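PDB 2EH6: acetylornithine aminotransferase from Aquifex aeolicus, which catalyses the pyridoxal-phosphate-dependent transfer of an amino group from N(2)-acetyl-L-ornithine to 2-oxoglutarate in arginine biosynthesis, working as a homodimer. Local coordinates for residues A[80-85]-A[222-227]; A[160-165]-A[196-201]; A[299-304]-A[363-368]; A[307-312]-A[370-375]. All coordinates share one frame; numbering follows the deposited sequence.

Contact 1: A[80-85]-A[222-227]; sequences VKHFWT and GEFYAY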
# COMPACT_ATOMS: atom_id res chain seq x y z
N VAL A 80 11.65 -14.06 -10.53
CA VAL A 80 12.86 -13.81 -11.30
C VAL A 80 13.07 -14.88 -12.37
O VAL A 80 13.55 -14.59 -13.47
CB VAL A 80 14.11 -13.74 -10.38
CG1 VAL A 80 15.37 -13.51 -11.21
CG2 VAL A 80 13.94 -12.62 -9.35
N LYS A 81 12.69 -16.12 -12.06
CA LYS A 81 12.83 -17.23 -12.99
C LYS A 81 12.18 -16.94 -14.34
O LYS A 81 12.64 -17.41 -15.38
CB LYS A 81 12.22 -18.50 -12.40
CG LYS A 81 12.28 -19.70 -13.32
CD LYS A 81 11.56 -20.91 -12.74
CE LYS A 81 10.06 -20.67 -12.63
NZ LYS A 81 9.35 -21.89 -12.14
N HIS A 82 11.10 -16.17 -14.34
CA HIS A 82 10.40 -15.84 -15.57
C HIS A 82 10.87 -14.54 -16.20
O HIS A 82 10.45 -14.20 -17.31
CB HIS A 82 8.89 -15.76 -15.34
CG HIS A 82 8.22 -17.09 -15.24
ND1 HIS A 82 8.42 -17.95 -14.18
CD2 HIS A 82 7.33 -17.71 -16.06
CE1 HIS A 82 7.68 -19.04 -14.35
NE2 HIS A 82 7.02 -18.91 -15.48
N PHE A 83 11.72 -13.79 -15.50
CA PHE A 83 12.23 -12.53 -16.02
C PHE A 83 13.25 -12.82 -17.13
O PHE A 83 13.86 -13.90 -17.14
CB PHE A 83 12.86 -11.71 -14.89
CG PHE A 83 13.00 -10.24 -15.20
CD1 PHE A 83 11.90 -9.49 -15.60
CD2 PHE A 83 14.23 -9.60 -15.05
CE1 PHE A 83 12.01 -8.13 -15.86
CE2 PHE A 83 14.35 -8.24 -15.31
CZ PHE A 83 13.24 -7.50 -15.71
N TRP A 84 13.45 -11.88 -18.05
CA TRP A 84 14.37 -12.08 -19.16
C TRP A 84 15.85 -12.17 -18.76
O TRP A 84 16.66 -12.71 -19.52
CB TRP A 84 14.20 -10.99 -20.22
CG TRP A 84 14.57 -9.61 -19.77
CD1 TRP A 84 13.81 -8.74 -19.05
CD2 TRP A 84 15.83 -8.95 -20.00
NE1 TRP A 84 14.50 -7.58 -18.81
CE2 TRP A 84 15.74 -7.68 -19.39
CE3 TRP A 84 17.01 -9.31 -20.67
CZ2 TRP A 84 16.80 -6.76 -19.42
CZ3 TRP A 84 18.06 -8.39 -20.70
CH2 TRP A 84 17.95 -7.13 -20.08
N THR A 85 16.21 -11.65 -17.59
CA THR A 85 17.59 -11.71 -17.15
C THR A 85 17.65 -11.83 -15.63
O THR A 85 16.61 -11.95 -14.98
CB THR A 85 18.38 -10.46 -17.60
OG1 THR A 85 19.77 -10.64 -17.29
CG2 THR A 85 17.86 -9.21 -16.91
N GLY A 222 -1.83 -13.88 -21.38
CA GLY A 222 -1.45 -15.11 -22.05
C GLY A 222 -0.01 -15.53 -21.80
O GLY A 222 0.35 -16.68 -21.99
N GLU A 223 0.81 -14.57 -21.38
CA GLU A 223 2.21 -14.82 -21.06
C GLU A 223 2.37 -14.39 -19.61
O GLU A 223 1.62 -13.54 -19.13
CB GLU A 223 3.14 -14.00 -21.95
CG GLU A 223 3.14 -14.40 -23.42
CD GLU A 223 3.51 -15.86 -23.63
OE1 GLU A 223 4.40 -16.35 -22.92
OE2 GLU A 223 2.91 -16.50 -24.52
N PHE A 224 3.34 -14.96 -18.90
CA PHE A 224 3.54 -14.59 -17.51
C PHE A 224 3.63 -13.06 -17.39
O PHE A 224 2.93 -12.45 -16.59
CB PHE A 224 4.79 -15.24 -16.94
CG PHE A 224 4.79 -15.29 -15.45
CD1 PHE A 224 4.05 -16.25 -14.77
CD2 PHE A 224 5.49 -14.34 -14.71
CE1 PHE A 224 3.99 -16.26 -13.38
CE2 PHE A 224 5.44 -14.34 -13.32
CZ PHE A 224 4.69 -15.30 -12.65
N TYR A 225 4.52 -12.46 -18.18
CA TYR A 225 4.67 -11.01 -18.21
C TYR A 225 4.28 -10.59 -19.63
O TYR A 225 4.74 -11.20 -20.59
CB TYR A 225 6.11 -10.59 -17.94
CG TYR A 225 6.63 -10.99 -16.59
CD1 TYR A 225 5.95 -10.65 -15.42
CD2 TYR A 225 7.83 -11.70 -16.47
CE1 TYR A 225 6.44 -10.99 -14.17
CE2 TYR A 225 8.33 -12.05 -15.22
CZ TYR A 225 7.63 -11.69 -14.08
OH TYR A 225 8.14 -12.02 -12.85
N ALA A 226 3.44 -9.57 -19.75
CA ALA A 226 2.99 -9.12 -21.06
C ALA A 226 4.13 -8.65 -21.97
O ALA A 226 4.03 -8.77 -23.20
CB ALA A 226 1.97 -8.00 -20.90
N TYR A 227 5.20 -8.13 -21.40
CA TYR A 227 6.32 -7.65 -22.22
C TYR A 227 6.95 -8.77 -23.04
O TYR A 227 7.63 -8.52 -24.04
CB TYR A 227 7.38 -6.97 -21.35
CG TYR A 227 8.31 -7.89 -20.59
CD1 TYR A 227 9.31 -8.62 -21.24
CD2 TYR A 227 8.21 -8.01 -19.20
CE1 TYR A 227 10.18 -9.46 -20.53
CE2 TYR A 227 9.07 -8.84 -18.48
CZ TYR A 227 10.05 -9.56 -19.15
OH TYR A 227 10.88 -10.40 -18.43
O HOH W 1 11.30 -12.82 -19.75
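H82 and F224, whose CA atoms lie 7.2 Å apart, mark the closest backbone approach between the chain leaving helix 70-81 and the loop 222-227, widening to 9.7 Å between those of W84 and Y227. The H82 imidazole lies over one face of the F224 ring, offset toward the rim, with CD2 3.6 Å from F224 CG and the planes 32° apart. Beside it, the edge of Y225 at CE2 meets the backbone of H82 and F83. Both segments belong to the large, PLP-binding domain of this class-III aminotransferase: F83 and Y225 also pack on strands 236-239 and 250-255 of its central sheet, and Y227 N hydrogen-bonds E213, inferred to bind the cofactor. F83, W84 and Y227, its CG between the backbone N and carbonyl carbon (chi1 78°), form an aromatic cluster in which Y227 OH lies 3.1 Å from F83 CD1 and, in the plane of the indole, 3.4 Å from W84 CD1. Water 1, 2.8 Å from Y227 OH, joins this hydroxyl to the carbonyl O of H82, to which it donates. A phenylalanine in place of Y227 would probably leave that water without its phenolic partner and cost F83 CD1 and W84 CD1 their hydroxyl contact.

Contact 2: A[160-165]-A[196-201]; sequences NDIDSV and SKLQEI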
# COMPACT_ATOMS: atom_id res chain seq x y z
N ASN A 160 2.21 4.76 -29.36
CA ASN A 160 2.37 4.45 -30.77
C ASN A 160 2.77 5.66 -31.61
O ASN A 160 2.57 5.68 -32.83
CB ASN A 160 1.08 3.83 -31.34
CG ASN A 160 0.72 2.53 -30.65
OD1 ASN A 160 1.60 1.73 -30.33
ND2 ASN A 160 -0.56 2.32 -30.42
N ASP A 161 3.33 6.66 -30.95
CA ASP A 161 3.79 7.88 -31.60
C ASP A 161 5.22 8.07 -31.11
O ASP A 161 5.46 8.78 -30.13
CB ASP A 161 2.93 9.08 -31.18
CG ASP A 161 3.30 10.36 -31.89
OD1 ASP A 161 4.41 10.41 -32.47
OD2 ASP A 161 2.49 11.31 -31.87
N ILE A 162 6.16 7.43 -31.79
CA ILE A 162 7.56 7.49 -31.40
C ILE A 162 8.16 8.89 -31.46
O ILE A 162 9.08 9.20 -30.71
CB ILE A 162 8.41 6.52 -32.26
CG1 ILE A 162 9.67 6.12 -31.51
CG2 ILE A 162 8.77 7.18 -33.59
CD1 ILE A 162 9.39 5.35 -30.23
N ASP A 163 7.63 9.74 -32.33
CA ASP A 163 8.14 11.10 -32.46
C ASP A 163 7.80 11.92 -31.22
O ASP A 163 8.59 12.78 -30.81
CB ASP A 163 7.58 11.77 -33.71
CG ASP A 163 8.15 11.19 -35.00
OD1 ASP A 163 9.39 11.05 -35.09
OD2 ASP A 163 7.37 10.88 -35.92
N SER A 164 6.65 11.66 -30.61
CA SER A 164 6.25 12.39 -29.41
C SER A 164 7.22 12.07 -28.28
O SER A 164 7.38 12.87 -27.36
CB SER A 164 4.82 12.02 -28.99
OG SER A 164 4.74 10.68 -28.54
N VAL A 165 7.85 10.91 -28.36
CA VAL A 165 8.82 10.50 -27.34
C VAL A 165 10.11 11.30 -27.53
O VAL A 165 10.68 11.81 -26.57
CB VAL A 165 9.13 8.99 -27.43
CG1 VAL A 165 10.13 8.60 -26.35
CG2 VAL A 165 7.84 8.19 -27.27
N SER A 196 9.22 -1.80 -30.23
CA SER A 196 10.54 -2.12 -30.75
C SER A 196 11.39 -0.86 -30.77
O SER A 196 12.51 -0.85 -30.24
CB SER A 196 10.41 -2.67 -32.17
OG SER A 196 11.69 -2.79 -32.78
N LYS A 197 10.86 0.20 -31.36
CA LYS A 197 11.57 1.46 -31.44
C LYS A 197 11.82 2.05 -30.06
O LYS A 197 12.88 2.61 -29.80
CB LYS A 197 10.78 2.46 -32.28
CG LYS A 197 10.65 2.08 -33.75
CD LYS A 197 9.81 3.10 -34.50
CE LYS A 197 9.64 2.71 -35.97
NZ LYS A 197 8.74 3.67 -36.67
N LEU A 198 10.84 1.92 -29.17
CA LEU A 198 10.97 2.44 -27.81
C LEU A 198 12.12 1.72 -27.12
O LEU A 198 12.92 2.33 -26.41
CB LEU A 198 9.67 2.24 -27.03
CG LEU A 198 9.55 2.99 -25.69
CD1 LEU A 198 9.66 4.49 -25.93
CD2 LEU A 198 8.21 2.67 -25.04
N GLN A 199 12.21 0.41 -27.33
CA GLN A 199 13.28 -0.38 -26.73
C GLN A 199 14.60 0.14 -27.30
O GLN A 199 15.59 0.29 -26.57
CB GLN A 199 13.10 -1.86 -27.08
CG GLN A 199 14.20 -2.76 -26.53
CD GLN A 199 14.17 -2.88 -25.02
OE1 GLN A 199 13.31 -3.56 -24.46
NE2 GLN A 199 15.10 -2.20 -24.36
N GLU A 200 14.61 0.41 -28.60
CA GLU A 200 15.79 0.91 -29.30
C GLU A 200 16.24 2.24 -28.71
O GLU A 200 17.42 2.42 -28.40
CB GLU A 200 15.47 1.11 -30.79
CG GLU A 200 16.60 1.72 -31.60
CD GLU A 200 16.15 2.18 -32.97
OE1 GLU A 200 15.29 3.08 -33.05
OE2 GLU A 200 16.65 1.62 -33.98
N ILE A 201 15.30 3.16 -28.56
CA ILE A 201 15.58 4.47 -28.00
C ILE A 201 16.25 4.37 -26.64
O ILE A 201 17.23 5.05 -26.37
CB ILE A 201 14.28 5.29 -27.85
CG1 ILE A 201 13.70 5.59 -29.23
CG2 ILE A 201 14.56 6.57 -27.08
CD1 ILE A 201 12.41 6.39 -29.18
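I162 meets K197, L198 and I201 across the contact, and the side chains meet by apolar packing. Its CG1 stands anti to the backbone N (chi1 -155°), and CD1 beyond it reaches the neighbouring helix. There I162 and I201 come tip to tip, their CD1 atoms 3.4 Å apart, a close approach for two methyl carbons. I162 CD1 also sits 3.8 Å from K197 CB, so the lysine takes part through the root of its side chain, while its extended chain carries NZ onward to a long, weak ion pair with D193. Deeper in, V165 and L198 cross at about a right angle, V165 CG1 lying 4.2 Å from L198 CD1, and V165 CG1 is 4.3 Å from I201 CD1.

Polar bonds shape the start of helix 162-166. D161 is the N-cap: its OD1 accepts from S164 N at 3.2 Å, the N-H coming from above the carboxylate plane. S164 OG in turn donates to the carbonyl O of D161 at 2.6 Å, in the carbonyl plane, and accepts from K158 N. N160, just before the cap, is tied through its amide group to S191 N and E189 O.

V165 and L198 both rest on I176 of strand 173-178, so the short helix 162-166 and helix 192-205 lie side by side against the same strand. Helices packed in this way on a largely parallel central sheet are characteristic of the alpha/beta large domain of fold-type I PLP enzymes, to which class-III aminotransferases belong.

Contact 3: A[299-304]-A[363-368]; sequences GNYFKE and HIDRAI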
# COMPACT_ATOMS: atom_id res chain seq x y z
N GLY A 299 -8.85 -17.21 -24.12
CA GLY A 299 -8.76 -15.79 -24.45
C GLY A 299 -9.02 -15.51 -25.91
O GLY A 299 -9.75 -14.58 -26.25
N ASN A 300 -8.42 -16.31 -26.79
CA ASN A 300 -8.62 -16.13 -28.23
C ASN A 300 -10.07 -16.44 -28.59
O ASN A 300 -10.67 -15.77 -29.43
CB ASN A 300 -7.68 -17.03 -29.03
CG ASN A 300 -6.22 -16.70 -28.78
OD1 ASN A 300 -5.85 -15.53 -28.71
ND2 ASN A 300 -5.39 -17.73 -28.66
N TYR A 301 -10.62 -17.46 -27.94
CA TYR A 301 -12.00 -17.86 -28.16
C TYR A 301 -12.91 -16.67 -27.85
O TYR A 301 -13.74 -16.28 -28.66
CB TYR A 301 -12.35 -19.02 -27.22
CG TYR A 301 -13.77 -19.54 -27.35
CD1 TYR A 301 -14.15 -20.33 -28.44
CD2 TYR A 301 -14.72 -19.26 -26.38
CE1 TYR A 301 -15.44 -20.83 -28.55
CE2 TYR A 301 -16.02 -19.75 -26.48
CZ TYR A 301 -16.37 -20.54 -27.57
OH TYR A 301 -17.65 -21.03 -27.68
N PHE A 302 -12.73 -16.11 -26.66
CA PHE A 302 -13.51 -14.97 -26.20
C PHE A 302 -13.39 -13.78 -27.15
O PHE A 302 -14.39 -13.18 -27.53
CB PHE A 302 -13.06 -14.60 -24.78
CG PHE A 302 -13.87 -13.51 -24.12
CD1 PHE A 302 -15.16 -13.20 -24.55
CD2 PHE A 302 -13.35 -12.82 -23.02
CE1 PHE A 302 -15.91 -12.22 -23.89
CE2 PHE A 302 -14.11 -11.85 -22.37
CZ PHE A 302 -15.38 -11.55 -22.80
N LYS A 303 -12.16 -13.44 -27.54
CA LYS A 303 -11.95 -12.32 -28.43
C LYS A 303 -12.72 -12.51 -29.74
O LYS A 303 -13.38 -11.58 -30.23
CB LYS A 303 -10.46 -12.14 -28.72
CG LYS A 303 -10.11 -10.83 -29.43
CD LYS A 303 -8.61 -10.62 -29.51
CE LYS A 303 -8.27 -9.27 -30.13
NZ LYS A 303 -6.80 -9.03 -30.21
N GLU A 304 -12.67 -13.71 -30.30
CA GLU A 304 -13.37 -13.99 -31.54
C GLU A 304 -14.88 -13.84 -31.40
O GLU A 304 -15.54 -13.30 -32.29
CB GLU A 304 -13.03 -15.39 -32.06
CG GLU A 304 -11.61 -15.50 -32.57
CD GLU A 304 -11.26 -14.41 -33.57
OE1 GLU A 304 -11.95 -14.30 -34.61
OE2 GLU A 304 -10.30 -13.65 -33.31
N HIS A 363 -18.24 -20.76 -19.81
CA HIS A 363 -18.50 -19.50 -19.10
C HIS A 363 -18.48 -18.33 -20.07
O HIS A 363 -19.30 -17.41 -19.98
CB HIS A 363 -17.44 -19.29 -18.02
CG HIS A 363 -17.46 -20.34 -16.94
ND1 HIS A 363 -16.34 -20.67 -16.22
CD2 HIS A 363 -18.47 -21.09 -16.45
CE1 HIS A 363 -16.66 -21.59 -15.32
NE2 HIS A 363 -17.94 -21.86 -15.44
N ILE A 364 -17.53 -18.36 -21.00
CA ILE A 364 -17.41 -17.31 -22.00
C ILE A 364 -18.72 -17.22 -22.79
O ILE A 364 -19.23 -16.13 -23.03
CB ILE A 364 -16.24 -17.61 -22.99
CG1 ILE A 364 -14.91 -17.60 -22.24
CG2 ILE A 364 -16.24 -16.58 -24.11
CD1 ILE A 364 -14.57 -16.28 -21.54
N ASP A 365 -19.25 -18.38 -23.18
CA ASP A 365 -20.50 -18.40 -23.94
C ASP A 365 -21.63 -17.73 -23.17
O ASP A 365 -22.43 -16.99 -23.74
CB ASP A 365 -20.90 -19.84 -24.27
CG ASP A 365 -19.93 -20.51 -25.23
OD1 ASP A 365 -19.32 -19.78 -26.04
OD2 ASP A 365 -19.79 -21.75 -25.17
N ARG A 366 -21.68 -18.00 -21.87
CA ARG A 366 -22.69 -17.42 -21.00
C ARG A 366 -22.62 -15.90 -21.06
O ARG A 366 -23.64 -15.23 -21.25
CB ARG A 366 -22.45 -17.88 -19.56
CG ARG A 366 -22.49 -19.39 -19.37
CD ARG A 366 -23.91 -19.88 -19.18
NE ARG A 366 -24.50 -19.32 -17.97
CZ ARG A 366 -25.76 -19.53 -17.57
NH1 ARG A 366 -26.57 -20.29 -18.30
NH2 ARG A 366 -26.20 -18.98 -16.45
N ALA A 367 -21.42 -15.36 -20.91
CA ALA A 367 -21.22 -13.92 -20.94
C ALA A 367 -21.56 -13.35 -22.32
O ALA A 367 -22.19 -12.29 -22.42
CB ALA A 367 -19.77 -13.58 -20.59
N ILE A 368 -21.15 -14.04 -23.37
CA ILE A 368 -21.43 -13.59 -24.73
C ILE A 368 -22.94 -13.49 -24.96
O ILE A 368 -23.41 -12.53 -25.55
CB ILE A 368 -20.80 -14.54 -25.77
CG1 ILE A 368 -19.28 -14.42 -25.72
CG2 ILE A 368 -21.33 -14.21 -27.16
CD1 ILE A 368 -18.74 -13.03 -26.04
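Y301 and F302 both carry CG anti to the backbone N, and from successive positions their rings reach I364, D365 and I368. They lie on helix 275-308, the long helix leading into the small C-terminal domain of this fold-type I aminotransferase. This helix runs nearly parallel to helix 361-374 here: the two local axes approach to 10.2 Å and cross at -19°. I364 fits against both rings. Its CD1 lies over the F302 face, 26° off the ring normal, in a CH-pi contact, and its CG2 comes 3.6 Å from F302 CD1 and 3.8 Å from Y301 CD2. I368 instead meets the F302 ring at its edge, CD1 being 3.6 Å from F302 CE1. Beyond the helix pair F302 also meets the rings of F33 and of F353 on strand 350-353. At the partly exposed margin Y301 OH donates to D365 OD1 at 2.7 Å. An alanine at Y301 would probably leave the D365 carboxylate without its phenol donor and uncover one flank of I364. The hydroxyl meets the syn lone pair of D365 OD1, with the ring and carboxylate planes 64° apart.

Contact 4: A[307-312]-A[370-375]; sequences KELGKG and VLREIL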
# COMPACT_ATOMS: atom_id res chain seq x y z
N LYS A 307 -15.84 -10.26 -31.37
CA LYS A 307 -15.83 -9.71 -32.72
C LYS A 307 -17.11 -10.10 -33.44
O LYS A 307 -17.68 -9.32 -34.21
CB LYS A 307 -14.62 -10.24 -33.50
CG LYS A 307 -13.28 -9.66 -33.08
CD LYS A 307 -12.14 -10.35 -33.82
CE LYS A 307 -10.79 -9.75 -33.44
NZ LYS A 307 -9.65 -10.54 -33.98
N GLU A 308 -17.56 -11.32 -33.19
CA GLU A 308 -18.77 -11.86 -33.81
C GLU A 308 -20.04 -11.07 -33.49
O GLU A 308 -20.98 -11.06 -34.29
CB GLU A 308 -18.96 -13.32 -33.41
CG GLU A 308 -18.17 -14.29 -34.25
CD GLU A 308 -18.15 -15.69 -33.66
OE1 GLU A 308 -19.19 -16.12 -33.11
OE2 GLU A 308 -17.09 -16.35 -33.74
N LEU A 309 -20.07 -10.42 -32.34
CA LEU A 309 -21.24 -9.64 -31.95
C LEU A 309 -21.45 -8.49 -32.94
O LEU A 309 -22.58 -8.02 -33.13
CB LEU A 309 -21.06 -9.08 -30.54
CG LEU A 309 -20.96 -10.11 -29.40
CD1 LEU A 309 -20.62 -9.39 -28.10
CD2 LEU A 309 -22.27 -10.87 -29.27
N GLY A 310 -20.36 -8.04 -33.55
CA GLY A 310 -20.45 -6.94 -34.50
C GLY A 310 -20.94 -5.66 -33.87
O GLY A 310 -21.64 -4.87 -34.52
N LYS A 311 -20.59 -5.44 -32.61
CA LYS A 311 -21.02 -4.24 -31.91
C LYS A 311 -19.90 -3.26 -31.58
O LYS A 311 -20.08 -2.34 -30.79
CB LYS A 311 -21.76 -4.62 -30.63
CG LYS A 311 -23.16 -5.18 -30.88
CD LYS A 311 -24.04 -4.13 -31.54
CE LYS A 311 -25.38 -4.71 -31.98
NZ LYS A 311 -26.17 -5.22 -30.82
N GLY A 312 -18.74 -3.45 -32.21
CA GLY A 312 -17.63 -2.54 -31.95
C GLY A 312 -16.26 -3.12 -32.20
O GLY A 312 -16.11 -4.28 -32.59
N VAL A 370 -25.34 -12.90 -22.83
CA VAL A 370 -25.84 -11.72 -22.15
C VAL A 370 -25.50 -10.46 -22.94
O VAL A 370 -26.32 -9.55 -23.08
CB VAL A 370 -25.25 -11.59 -20.73
CG1 VAL A 370 -25.59 -10.24 -20.14
CG2 VAL A 370 -25.78 -12.71 -19.85
N LEU A 371 -24.27 -10.41 -23.44
CA LEU A 371 -23.82 -9.26 -24.23
C LEU A 371 -24.65 -9.12 -25.50
O LEU A 371 -25.05 -8.01 -25.88
CB LEU A 371 -22.34 -9.43 -24.59
CG LEU A 371 -21.37 -9.31 -23.41
CD1 LEU A 371 -19.95 -9.62 -23.87
CD2 LEU A 371 -21.46 -7.92 -22.82
N ARG A 372 -24.91 -10.24 -26.16
CA ARG A 372 -25.69 -10.23 -27.39
C ARG A 372 -27.08 -9.66 -27.11
O ARG A 372 -27.63 -8.91 -27.92
CB ARG A 372 -25.82 -11.66 -27.95
CG ARG A 372 -26.55 -11.75 -29.29
CD ARG A 372 -26.48 -13.17 -29.85
NE ARG A 372 -26.97 -13.26 -31.24
CZ ARG A 372 -28.25 -13.29 -31.60
NH1 ARG A 372 -29.21 -13.23 -30.69
NH2 ARG A 372 -28.57 -13.39 -32.88
N GLU A 373 -27.64 -10.00 -25.95
CA GLU A 373 -28.97 -9.52 -25.59
C GLU A 373 -29.05 -8.07 -25.13
O GLU A 373 -30.12 -7.46 -25.19
CB GLU A 373 -29.57 -10.42 -24.51
CG GLU A 373 -29.91 -11.83 -24.99
CD GLU A 373 -30.86 -11.83 -26.18
OE1 GLU A 373 -31.99 -11.31 -26.04
OE2 GLU A 373 -30.49 -12.36 -27.25
N ILE A 374 -27.94 -7.49 -24.67
CA ILE A 374 -27.98 -6.11 -24.19
C ILE A 374 -27.35 -5.07 -25.11
O ILE A 374 -27.79 -3.92 -25.14
CB ILE A 374 -27.32 -5.97 -22.79
CG1 ILE A 374 -25.81 -6.22 -22.90
CG2 ILE A 374 -27.96 -6.95 -21.82
CD1 ILE A 374 -25.07 -6.02 -21.58
N LEU A 375 -26.33 -5.46 -25.86
CA LEU A 375 -25.65 -4.53 -26.74
C LEU A 375 -26.50 -4.01 -27.90
O LEU A 375 -26.44 -2.78 -28.15
CB LEU A 375 -24.36 -5.16 -27.28
CG LEU A 375 -23.32 -5.41 -26.19
CD1 LEU A 375 -22.09 -6.05 -26.80
CD2 LEU A 375 -22.96 -4.10 -25.51
OXT LEU A 375 -27.19 -4.82 -28.55
O HOH W 2 -26.22 -7.83 -29.94
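L309 points its two methyls at different residues of the last helix. It crosses L371 and L375 at about a right angle: L309 CD1 lies 3.9 Å from L371 CB and equally 3.9 Å from L375 CD1, so one methyl is shared between residues one helical turn apart. The other branch, CD2, rests 3.9 Å from CB of R372, whose extended chain leads away to a long ion pair with E373. K311 and L375 run antiparallel alongside each other, with K311 CG 3.8 Å from L375 CB. The lysine chain is bent at chi2 (-62°) and again at chi4 (62°), the second bend placing NZ beside the chain terminus. There K311 NZ donates to OXT of L375 at 2.5 Å, a short salt bridge between the ammonium group and the C-terminal carboxylate. The same ammonium group gives a second bond to water 2, 2.8 Å from K311 NZ, which donates onward to the carbonyl O of R372, tying the lysine to the helix backbone too. G310, with positive phi, turns the chain after helix 275-308 and lies between the two residues that make these contacts. The contact is at the surface of the small domain: L371 packs on F353 and L375 on L351, both of strand 350-353, while I374 and L375 also touch A336 and Y332 of helix 330-338.

Contacts 3 and 4 join the same two helices, 275-308 and 361-374, at successive levels; their centres are 11 Å apart and they touch where I368 CG2 meets L309 CD2. Toward the C-terminal ends of these helices the pairing changes from aromatic and aliphatic packing with a tyrosine-aspartate bond to leucines and a solvent-side salt bridge. Contacts 1 and 2 belong to the large domain and are both buried, with contact 2 nested in the chain loop that contact 1 closes. Contact 1, nearest the chain's centre, combines rings with a bridging water, whereas contact 2 joins two helices by aliphatic side chains. Contact 4 is the surface member, and contact 3 is partly buried.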